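Local coordinates for type II secretion system protein L (Pseudomonas aeruginosa, PDB 6GHU) that helps assemble the bacterial type II secretion machinery, linking its cytoplasmic energy-providing component to the rest of the apparatus, which secretes proteases and toxins from the periplasm, at residues Leu45-Leu48 with Arg49-Ser53. Numbering follows the deposited sequence.
Sequences LERL and RSRLS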
ATOM      1  N   LEU A  45     -19.209  -2.155  -1.611  1.00 22.86           N
ATOM      2  CA  LEU A  45     -18.126  -3.116  -1.447  1.00 24.04           C
ATOM      3  C   LEU A  45     -18.133  -4.138  -2.573  1.00 24.35           C
ATOM      4  O   LEU A  45     -17.071  -4.536  -3.067  1.00 18.73           O
ATOM      5  CB  LEU A  45     -18.235  -3.820  -0.095  1.00 24.04           C
ATOM      6  CG  LEU A  45     -18.049  -2.982   1.167  1.00 25.15           C
ATOM      7  CD1 LEU A  45     -18.306  -3.838   2.395  1.00 27.85           C
ATOM      8  CD2 LEU A  45     -16.662  -2.386   1.215  1.00 20.90           C
ATOM      9  N   GLU A  46     -19.325  -4.580  -2.987  1.00 23.58           N
ATOM     10  CA  GLU A  46     -19.430  -5.542  -4.079  1.00 24.57           C
ATOM     11  C   GLU A  46     -19.000  -4.918  -5.395  1.00 24.63           C
ATOM     12  O   GLU A  46     -18.336  -5.569  -6.209  1.00 25.33           O
ATOM     13  CB  GLU A  46     -20.864  -6.069  -4.176  1.00 29.07           C
ATOM     14  CG  GLU A  46     -21.201  -6.809  -5.474  1.00 32.44           C
ATOM     15  CD  GLU A  46     -20.246  -7.952  -5.795  1.00 36.70           C
ATOM     16  OE1 GLU A  46     -20.070  -8.252  -6.995  1.00 42.72           O
ATOM     17  OE2 GLU A  46     -19.676  -8.553  -4.858  1.00 33.40           O
ATOM     18  N   ARG A  47     -19.367  -3.655  -5.621  1.00 24.24           N
ATOM     19  CA  ARG A  47     -18.941  -2.979  -6.838  1.00 26.37           C
ATOM     20  C   ARG A  47     -17.428  -2.821  -6.862  1.00 21.33           C
ATOM     21  O   ARG A  47     -16.787  -3.053  -7.890  1.00 19.06           O
ATOM     22  CB  ARG A  47     -19.631  -1.619  -6.950  1.00 20.66           C
ATOM     23  CG  ARG A  47     -19.397  -0.919  -8.278  1.00 28.26           C
ATOM     24  CD  ARG A  47     -20.324   0.266  -8.442  1.00 29.29           C
ATOM     25  NE  ARG A  47     -20.013   1.334  -7.498  1.00 31.42           N
ATOM     26  CZ  ARG A  47     -20.884   2.247  -7.078  1.00 29.44           C
ATOM     27  NH1 ARG A  47     -22.139   2.224  -7.506  1.00 42.40           N
ATOM     28  NH2 ARG A  47     -20.503   3.181  -6.216  1.00 31.31           N
ATOM     29  N   LEU A  48     -16.842  -2.441  -5.727  1.00 19.66           N
ATOM     30  CA  LEU A  48     -15.393  -2.320  -5.634  1.00 22.38           C
ATOM     31  C   LEU A  48     -14.701  -3.657  -5.888  1.00 25.18           C
ATOM     32  O   LEU A  48     -13.683  -3.712  -6.585  1.00 20.63           O
ATOM     33  CB  LEU A  48     -15.009  -1.773  -4.261  1.00 25.77           C
ATOM     34  CG  LEU A  48     -13.509  -1.795  -3.953  1.00 26.78           C
ATOM     35  CD1 LEU A  48     -12.741  -1.031  -5.017  1.00 25.90           C
ATOM     36  CD2 LEU A  48     -13.240  -1.213  -2.586  1.00 24.70           C
ATOM     37  N   ARG A  49     -15.220  -4.744  -5.315  1.00 23.15           N
ATOM     38  CA  ARG A  49     -14.648  -6.057  -5.597  1.00 25.56           C
ATOM     39  C   ARG A  49     -14.701  -6.346  -7.090  1.00 21.09           C
ATOM     40  O   ARG A  49     -13.714  -6.792  -7.686  1.00 20.11           O
ATOM     41  CB  ARG A  49     -15.391  -7.143  -4.821  1.00 25.13           C
ATOM     42  CG  ARG A  49     -14.793  -8.543  -4.970  1.00 28.72           C
ATOM     43  CD  ARG A  49     -15.864  -9.625  -4.931  1.00 29.96           C
ATOM     44  NE  ARG A  49     -16.853  -9.446  -5.994  1.00 36.95           N
ATOM     45  CZ  ARG A  49     -16.662  -9.769  -7.270  1.00 34.83           C
ATOM     46  NH1 ARG A  49     -15.511 -10.293  -7.668  1.00 31.42           N
ATOM     47  NH2 ARG A  49     -17.624  -9.561  -8.158  1.00 33.69           N
ATOM     48  N   SER A  50     -15.858  -6.092  -7.705  1.00 19.96           N
ATOM     49  CA  SER A  50     -16.027  -6.336  -9.133  1.00 20.82           C
ATOM     50  C   SER A  50     -15.050  -5.508  -9.956  1.00 17.99           C
ATOM     51  O   SER A  50     -14.474  -6.005 -10.929  1.00 21.22           O
ATOM     52  CB  SER A  50     -17.469  -6.022  -9.544  1.00 29.01           C
ATOM     53  OG  SER A  50     -17.704  -6.391 -10.889  1.00 33.81           O
ATOM     54  N   ARG A  51     -14.841  -4.247  -9.573  1.00 18.31           N
ATOM     55  CA  ARG A  51     -13.920  -3.386 -10.309  1.00 22.02           C
ATOM     56  C   ARG A  51     -12.476  -3.862 -10.170  1.00 22.94           C
ATOM     57  O   ARG A  51     -11.706  -3.820 -11.137  1.00 22.01           O
ATOM     58  CB  ARG A  51     -14.041  -1.944  -9.818  1.00 18.94           C
ATOM     59  CG  ARG A  51     -15.385  -1.282 -10.089  1.00 24.66           C
ATOM     60  CD  ARG A  51     -15.732  -1.293 -11.553  1.00 25.11           C
ATOM     61  NE  ARG A  51     -16.889  -0.446 -11.852  1.00 30.90           N
ATOM     62  CZ  ARG A  51     -18.157  -0.849 -11.805  1.00 39.67           C
ATOM     63  NH1 ARG A  51     -18.460  -2.095 -11.462  1.00 29.17           N
ATOM     64  NH2 ARG A  51     -19.129   0.004 -12.103  1.00 31.55           N
ATOM     65  N   LEU A  52     -12.082  -4.286  -8.969  1.00 19.28           N
ATOM     66  CA  LEU A  52     -10.729  -4.798  -8.776  1.00 18.02           C
ATOM     67  C   LEU A  52     -10.502  -6.050  -9.609  1.00 21.87           C
ATOM     68  O   LEU A  52      -9.454  -6.205 -10.244  1.00 20.64           O
ATOM     69  CB  LEU A  52     -10.485  -5.092  -7.300  1.00 28.89           C
ATOM     70  CG  LEU A  52     -10.433  -3.865  -6.393  1.00 24.81           C
ATOM     71  CD1 LEU A  52     -10.570  -4.285  -4.953  1.00 25.12           C
ATOM     72  CD2 LEU A  52      -9.133  -3.099  -6.618  1.00 24.00           C
ATOM     73  N   SER A  53     -11.482  -6.953  -9.615  1.00 18.57           N
ATOM     74  CA  SER A  53     -11.377  -8.167 -10.414  1.00 19.28           C
ATOM     75  C   SER A  53     -11.359  -7.841 -11.900  1.00 24.13           C
ATOM     76  O   SER A  53     -10.556  -8.399 -12.654  1.00 21.21           O
ATOM     77  CB  SER A  53     -12.538  -9.104 -10.076  1.00 19.18           C
ATOM     78  OG  SER A  53     -12.550 -10.237 -10.924  1.00 33.74           O
TER
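E46 and R49, three residues apart on helix 42-54, illustrate how an amphipathic helix can pair charges on one side while packing leucines on another. They form a bidentate, side-on salt bridge: NH2 of R49 donates a hydrogen bond to OE1 of E46 at 3.0 Å, and NE of R49 donates one to OE2 of E46 at 3.2 Å. Both N-H...O hydrogen bonds are nearly straight and use the syn sides of the oxygens. The oxygens sit near the guanidinium plane, but the nitrogens stand out of the carboxylate plane, the two planes being 29° apart. The side chains run alongside each other; R49 CG stands anti to the backbone N (chi1 -176°), and bends at chi2 and chi3 bring the guanidinium edge round to the acid. Two bonds to separate oxygens should restrict rotation of both groups.

L48 supplies the apolar counterpart. Its CD1 rests 3.9 Å from CG of L52 one turn on, while L48 O accepts the backbone N-H of L52, with 2.9 Å between L48 O and L52 N. Further round the helix, CG of R47 lies over one face of the R51 guanidinium, 3.5 Å from NH1 of R51, while the R47 head group turns to a salt bridge with E16.

In this ferredoxin-like fold, helix 42-54 packs its leucine side on the four-stranded antiparallel sheet beside helix 3-14: L48 and L52 both reach L75 of strand 70-77, L48 touches I13 and L52 touches V12, whereas R49 packs on V59 of strand 59-67.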